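Local atomic coordinates of gamma tubulin complex adapter mto2 (Schizosaccharomyces pombe, PDB entry 6GDJ), a protein that works with mto1 to promote nucleation of at least a subset of cytoplasmic microtubules by recruiting the gamma-tubulin complex to interphase and equatorial microtubule organizing centres. Residues A[5-19]-A[49-63]. Numbering follows the deposited sequence.
Sequences PLSTMQTALMRLRTY and DALCRSLAELCLGLV
Two helices of the three-helix twin-cysteine dimerisation domain, 5-17 and 46-72, meet here near the centre of the chain, with Ala56 against Met9 and Ala12 against Cys59. Their segment axes run nearly parallel, crossing at 21° with a closest approach of 7.9 Å. Small residues at the crossing are consistent with that closeness: CB of Ala56 sits 3.7 Å from CA of Met9, and CB of Ala12 lies 3.7 Å from CB of Cys59 while also touching the backbone O of Ala56. No hydrogen bond joins the segments, which are held by apolar packing.

Cys52 and Cys59, two turns apart on one helix, both direct CB toward helix 5-17. Met9 reaches Cys52 because its CG stands anti to the backbone N (chi1 176°) and the chain bends only at chi3, 67°, bringing CE to 3.7 Å from SG of Cys52. The Met9 side chain lies alongside that of Leu55, pointing the same way, with SD next to CD1 of Leu55. The SG of Cys59 instead lies against CA of Leu13 and CD2 of Leu16. Both cysteines also touch helix 23-42, through Val40 and Val29 respectively, so they pack where all three helices of the domain converge. On the same helix, Leu51 and Leu58 each meet their own counterpart in the second subunit, so helix 46-72 also supplies part of the dimer interface.

At the N-terminal end, the Pro5 ring lays CB 3.6 Å from the backbone O of Asp49. Pro5 O accepts both Met9 N and Thr8 OG1, the latter at 2.9 Å. Toward the other end, CD1 of Leu16 comes to 3.7 Å from CB of Leu62 as the two side chains cross, and the Tyr19 side chain meets Val63 at about a right angle, its CE1 3.6 Å from CG1 of Val63.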
loop_
_atom_site.group_PDB
_atom_site.type_symbol
_atom_site.label_atom_id
_atom_site.label_comp_id
_atom_site.label_asym_id
_atom_site.label_seq_id
_atom_site.Cartn_x
_atom_site.Cartn_y
_atom_site.Cartn_z
ATOM N N PRO A 5 -3.807 -13.070 8.632
ATOM C CA PRO A 5 -3.315 -11.947 7.815
ATOM C C PRO A 5 -3.698 -10.553 8.362
ATOM O O PRO A 5 -2.883 -9.634 8.299
ATOM C CB PRO A 5 -3.951 -12.216 6.451
ATOM C CG PRO A 5 -4.062 -13.681 6.413
ATOM C CD PRO A 5 -4.475 -14.084 7.794
ATOM N N LEU A 6 -4.915 -10.409 8.863
ATOM C CA LEU A 6 -5.342 -9.159 9.477
ATOM C C LEU A 6 -4.396 -8.691 10.587
ATOM O O LEU A 6 -3.959 -7.525 10.624
ATOM C CB LEU A 6 -6.739 -9.339 10.013
ATOM C CG LEU A 6 -7.307 -8.261 10.904
ATOM C CD1 LEU A 6 -7.359 -7.017 10.094
ATOM C CD2 LEU A 6 -8.722 -8.671 11.373
ATOM N N SER A 7 -4.054 -9.622 11.483
ATOM C CA SER A 7 -3.097 -9.330 12.543
ATOM C C SER A 7 -1.707 -8.993 12.124
ATOM O O SER A 7 -1.109 -8.083 12.665
ATOM C CB SER A 7 -3.052 -10.504 13.505
ATOM O OG SER A 7 -4.364 -10.680 13.917
ATOM N N THR A 8 -1.206 -9.657 11.089
ATOM C CA THR A 8 0.131 -9.358 10.529
ATOM C C THR A 8 0.190 -7.937 9.977
ATOM O O THR A 8 1.145 -7.230 10.181
ATOM C CB THR A 8 0.617 -10.394 9.488
ATOM O OG1 THR A 8 -0.118 -10.369 8.296
ATOM C CG2 THR A 8 0.526 -11.748 10.117
ATOM N N MET A 9 -0.908 -7.573 9.329
ATOM C CA MET A 9 -1.028 -6.248 8.738
ATOM C C MET A 9 -1.126 -5.138 9.838
ATOM O O MET A 9 -0.398 -4.143 9.773
ATOM C CB MET A 9 -2.247 -6.205 7.820
ATOM C CG MET A 9 -2.526 -4.861 7.216
ATOM S SD MET A 9 -4.006 -4.873 6.131
ATOM C CE MET A 9 -5.306 -5.154 7.318
ATOM N N GLN A 10 -1.965 -5.411 10.855
ATOM C CA GLN A 10 -2.120 -4.446 11.944
ATOM C C GLN A 10 -0.777 -4.256 12.636
ATOM O O GLN A 10 -0.363 -3.123 12.919
ATOM C CB GLN A 10 -3.198 -4.964 12.934
ATOM C CG GLN A 10 -3.419 -4.224 14.211
ATOM N N THR A 11 -0.071 -5.345 12.981
ATOM C CA THR A 11 1.218 -5.197 13.681
ATOM C C THR A 11 2.241 -4.415 12.860
ATOM O O THR A 11 2.958 -3.554 13.331
ATOM C CB THR A 11 1.749 -6.581 14.061
ATOM O OG1 THR A 11 0.828 -7.163 14.990
ATOM C CG2 THR A 11 3.173 -6.500 14.675
ATOM N N ALA A 12 2.307 -4.746 11.542
ATOM C CA ALA A 12 3.230 -4.068 10.688
ATOM C C ALA A 12 2.949 -2.571 10.543
ATOM O O ALA A 12 3.901 -1.780 10.565
ATOM C CB ALA A 12 3.239 -4.731 9.302
ATOM N N LEU A 13 1.670 -2.197 10.488
ATOM C CA LEU A 13 1.327 -0.769 10.452
ATOM C C LEU A 13 1.695 -0.071 11.753
ATOM O O LEU A 13 2.246 1.009 11.747
ATOM C CB LEU A 13 -0.132 -0.601 10.177
ATOM C CG LEU A 13 -0.655 0.832 10.233
ATOM C CD1 LEU A 13 0.097 1.732 9.278
ATOM C CD2 LEU A 13 -2.136 0.809 10.012
ATOM N N MET A 14 1.419 -0.744 12.864
ATOM C CA MET A 14 1.765 -0.150 14.151
ATOM C C MET A 14 3.275 0.096 14.244
ATOM O O MET A 14 3.725 1.121 14.772
ATOM C CB MET A 14 1.264 -1.064 15.263
ATOM C CG MET A 14 -0.235 -1.019 15.415
ATOM S SD MET A 14 -0.943 -2.152 16.620
ATOM C CE MET A 14 -0.374 -1.383 18.072
ATOM N N ARG A 15 4.088 -0.881 13.763
ATOM C CA ARG A 15 5.500 -0.688 13.711
ATOM C C ARG A 15 5.885 0.515 12.810
ATOM O O ARG A 15 6.707 1.337 13.179
ATOM C CB ARG A 15 6.213 -1.958 13.354
ATOM C CG ARG A 15 6.081 -3.028 14.410
ATOM C CD ARG A 15 6.732 -4.335 13.939
ATOM N NE ARG A 15 8.174 -4.231 13.809
ATOM C CZ ARG A 15 8.915 -5.027 13.021
ATOM N NH1 ARG A 15 8.368 -6.031 12.390
ATOM N NH2 ARG A 15 10.183 -4.814 12.918
ATOM N N LEU A 16 5.308 0.559 11.597
ATOM C CA LEU A 16 5.629 1.667 10.696
ATOM C C LEU A 16 5.350 3.023 11.317
ATOM O O LEU A 16 6.156 3.905 11.178
ATOM C CB LEU A 16 4.786 1.499 9.442
ATOM C CG LEU A 16 4.920 2.627 8.414
ATOM C CD1 LEU A 16 6.374 2.826 8.010
ATOM C CD2 LEU A 16 3.952 2.399 7.237
ATOM N N ARG A 17 4.264 3.150 12.080
ATOM C CA ARG A 17 3.923 4.475 12.641
ATOM C C ARG A 17 5.009 4.977 13.549
ATOM O O ARG A 17 5.244 6.160 13.645
ATOM C CB ARG A 17 2.641 4.373 13.469
ATOM C CG ARG A 17 1.405 4.146 12.751
ATOM C CD ARG A 17 0.281 4.009 13.736
ATOM N NE ARG A 17 -0.948 3.727 13.094
ATOM C CZ ARG A 17 -1.924 2.984 13.600
ATOM N NH1 ARG A 17 -1.795 2.401 14.815
ATOM N NH2 ARG A 17 -3.005 2.727 12.882
ATOM N N THR A 18 5.728 4.051 14.204
ATOM C CA THR A 18 6.782 4.492 15.127
ATOM C C THR A 18 8.018 5.081 14.465
ATOM O O THR A 18 8.856 5.641 15.152
ATOM C CB THR A 18 7.259 3.332 16.032
ATOM O OG1 THR A 18 8.008 2.354 15.288
ATOM C CG2 THR A 18 6.160 2.710 16.752
ATOM N N TYR A 19 8.141 4.971 13.123
ATOM C CA TYR A 19 9.253 5.583 12.405
ATOM C C TYR A 19 8.918 6.991 11.835
ATOM O O TYR A 19 9.751 7.547 11.135
ATOM C CB TYR A 19 9.736 4.665 11.268
ATOM C CG TYR A 19 10.434 3.420 11.782
ATOM C CD1 TYR A 19 9.728 2.296 12.107
ATOM C CD2 TYR A 19 11.816 3.422 11.941
ATOM C CE1 TYR A 19 10.385 1.178 12.579
ATOM C CE2 TYR A 19 12.495 2.311 12.427
ATOM C CZ TYR A 19 11.777 1.190 12.714
ATOM O OH TYR A 19 12.383 0.027 13.214
ATOM N N ASP A 49 -7.316 -11.899 2.046
ATOM C CA ASP A 49 -6.183 -12.330 2.851
ATOM C C ASP A 49 -4.829 -11.968 2.207
ATOM O O ASP A 49 -3.923 -11.490 2.883
ATOM C CB ASP A 49 -6.172 -13.847 3.111
ATOM C CG ASP A 49 -7.160 -14.297 4.155
ATOM O OD1 ASP A 49 -7.808 -13.422 4.779
ATOM O OD2 ASP A 49 -7.318 -15.539 4.290
ATOM N N ALA A 50 -4.675 -12.244 0.897
ATOM C CA ALA A 50 -3.476 -11.880 0.202
ATOM C C ALA A 50 -3.228 -10.352 0.173
ATOM O O ALA A 50 -2.068 -9.915 0.290
ATOM C CB ALA A 50 -3.492 -12.427 -1.233
ATOM N N LEU A 51 -4.330 -9.575 0.062
ATOM C CA LEU A 51 -4.210 -8.144 0.127
ATOM C C LEU A 51 -3.593 -7.745 1.466
ATOM O O LEU A 51 -2.694 -6.913 1.521
ATOM C CB LEU A 51 -5.559 -7.491 -0.041
ATOM C CG LEU A 51 -5.641 -5.998 0.268
ATOM C CD1 LEU A 51 -4.849 -5.223 -0.755
ATOM C CD2 LEU A 51 -7.062 -5.546 0.325
ATOM N N CYS A 52 -4.125 -8.323 2.552
ATOM C CA CYS A 52 -3.601 -7.995 3.865
ATOM C C CYS A 52 -2.142 -8.358 4.016
ATOM O O CYS A 52 -1.365 -7.598 4.556
ATOM C CB CYS A 52 -4.399 -8.708 4.959
ATOM S SG CYS A 52 -6.117 -8.108 5.176
ATOM N N ARG A 53 -1.736 -9.547 3.503
ATOM C CA ARG A 53 -0.323 -9.907 3.535
ATOM C C ARG A 53 0.539 -8.939 2.743
ATOM O O ARG A 53 1.631 -8.551 3.200
ATOM C CB ARG A 53 -0.101 -11.359 3.002
ATOM C CG ARG A 53 -0.638 -12.434 3.939
ATOM C CD ARG A 53 -0.069 -13.808 3.546
ATOM N NE ARG A 53 -0.702 -14.183 2.289
ATOM C CZ ARG A 53 -1.873 -14.817 2.151
ATOM N NH1 ARG A 53 -2.564 -15.267 3.197
ATOM N NH2 ARG A 53 -2.318 -15.022 0.929
ATOM N N SER A 54 0.017 -8.474 1.572
ATOM C CA SER A 54 0.758 -7.512 0.807
ATOM C C SER A 54 0.910 -6.132 1.488
ATOM O O SER A 54 1.952 -5.552 1.423
ATOM C CB SER A 54 0.230 -7.348 -0.580
ATOM O OG SER A 54 -1.007 -6.729 -0.616
ATOM N N LEU A 55 -0.126 -5.690 2.207
ATOM C CA LEU A 55 0.006 -4.470 2.929
ATOM C C LEU A 55 0.896 -4.580 4.109
ATOM O O LEU A 55 1.660 -3.661 4.384
ATOM C CB LEU A 55 -1.389 -3.978 3.283
ATOM C CG LEU A 55 -2.285 -3.508 2.141
ATOM C CD1 LEU A 55 -3.738 -3.207 2.564
ATOM C CD2 LEU A 55 -1.642 -2.331 1.413
ATOM N N ALA A 56 0.885 -5.754 4.755
ATOM C CA ALA A 56 1.859 -5.981 5.853
ATOM C C ALA A 56 3.288 -5.870 5.328
ATOM O O ALA A 56 4.141 -5.214 5.858
ATOM C CB ALA A 56 1.662 -7.342 6.461
ATOM N N GLU A 57 3.529 -6.526 4.189
ATOM C CA GLU A 57 4.846 -6.487 3.578
ATOM C C GLU A 57 5.295 -5.072 3.128
ATOM O O GLU A 57 6.454 -4.702 3.225
ATOM C CB GLU A 57 4.943 -7.496 2.392
ATOM C CG GLU A 57 4.735 -8.938 2.727
ATOM N N LEU A 58 4.316 -4.285 2.648
ATOM C CA LEU A 58 4.609 -2.922 2.285
ATOM C C LEU A 58 5.082 -2.107 3.521
ATOM O O LEU A 58 6.074 -1.390 3.487
ATOM C CB LEU A 58 3.352 -2.292 1.706
ATOM C CG LEU A 58 3.529 -0.790 1.453
ATOM C CD1 LEU A 58 4.669 -0.411 0.570
ATOM C CD2 LEU A 58 2.231 -0.268 0.930
ATOM N N CYS A 59 4.328 -2.278 4.598
ATOM C CA CYS A 59 4.646 -1.581 5.851
ATOM C C CYS A 59 6.030 -1.983 6.334
ATOM O O CYS A 59 6.806 -1.152 6.756
ATOM C CB CYS A 59 3.596 -1.888 6.910
ATOM S SG CYS A 59 2.018 -1.042 6.659
ATOM N N LEU A 60 6.322 -3.274 6.248
ATOM C CA LEU A 60 7.647 -3.742 6.680
ATOM C C LEU A 60 8.799 -3.277 5.779
ATOM O O LEU A 60 9.907 -3.003 6.195
ATOM C CB LEU A 60 7.646 -5.257 6.831
ATOM C CG LEU A 60 6.731 -5.827 7.940
ATOM C CD1 LEU A 60 6.848 -7.356 7.962
ATOM C CD2 LEU A 60 7.018 -5.130 9.260
ATOM N N GLY A 61 8.501 -3.101 4.471
ATOM C CA GLY A 61 9.508 -2.588 3.581
ATOM C C GLY A 61 9.768 -1.133 3.838
ATOM O O GLY A 61 10.900 -0.703 3.816
ATOM N N LEU A 62 8.680 -0.381 4.172
ATOM C CA LEU A 62 8.857 1.024 4.591
ATOM C C LEU A 62 9.629 1.172 5.917
ATOM O O LEU A 62 10.495 2.017 6.053
ATOM C CB LEU A 62 7.498 1.739 4.690
ATOM C CG LEU A 62 6.778 1.920 3.353
ATOM C CD1 LEU A 62 5.345 2.269 3.603
ATOM C CD2 LEU A 62 7.498 2.984 2.520
ATOM N N VAL A 63 9.410 0.216 6.809
ATOM C CA VAL A 63 10.207 0.145 8.054
ATOM C C VAL A 63 11.688 -0.108 7.737
ATOM O O VAL A 63 12.556 0.563 8.233
ATOM C CB VAL A 63 9.664 -0.964 9.009
ATOM C CG1 VAL A 63 10.700 -1.348 10.059
ATOM C CG2 VAL A 63 8.345 -0.558 9.631
#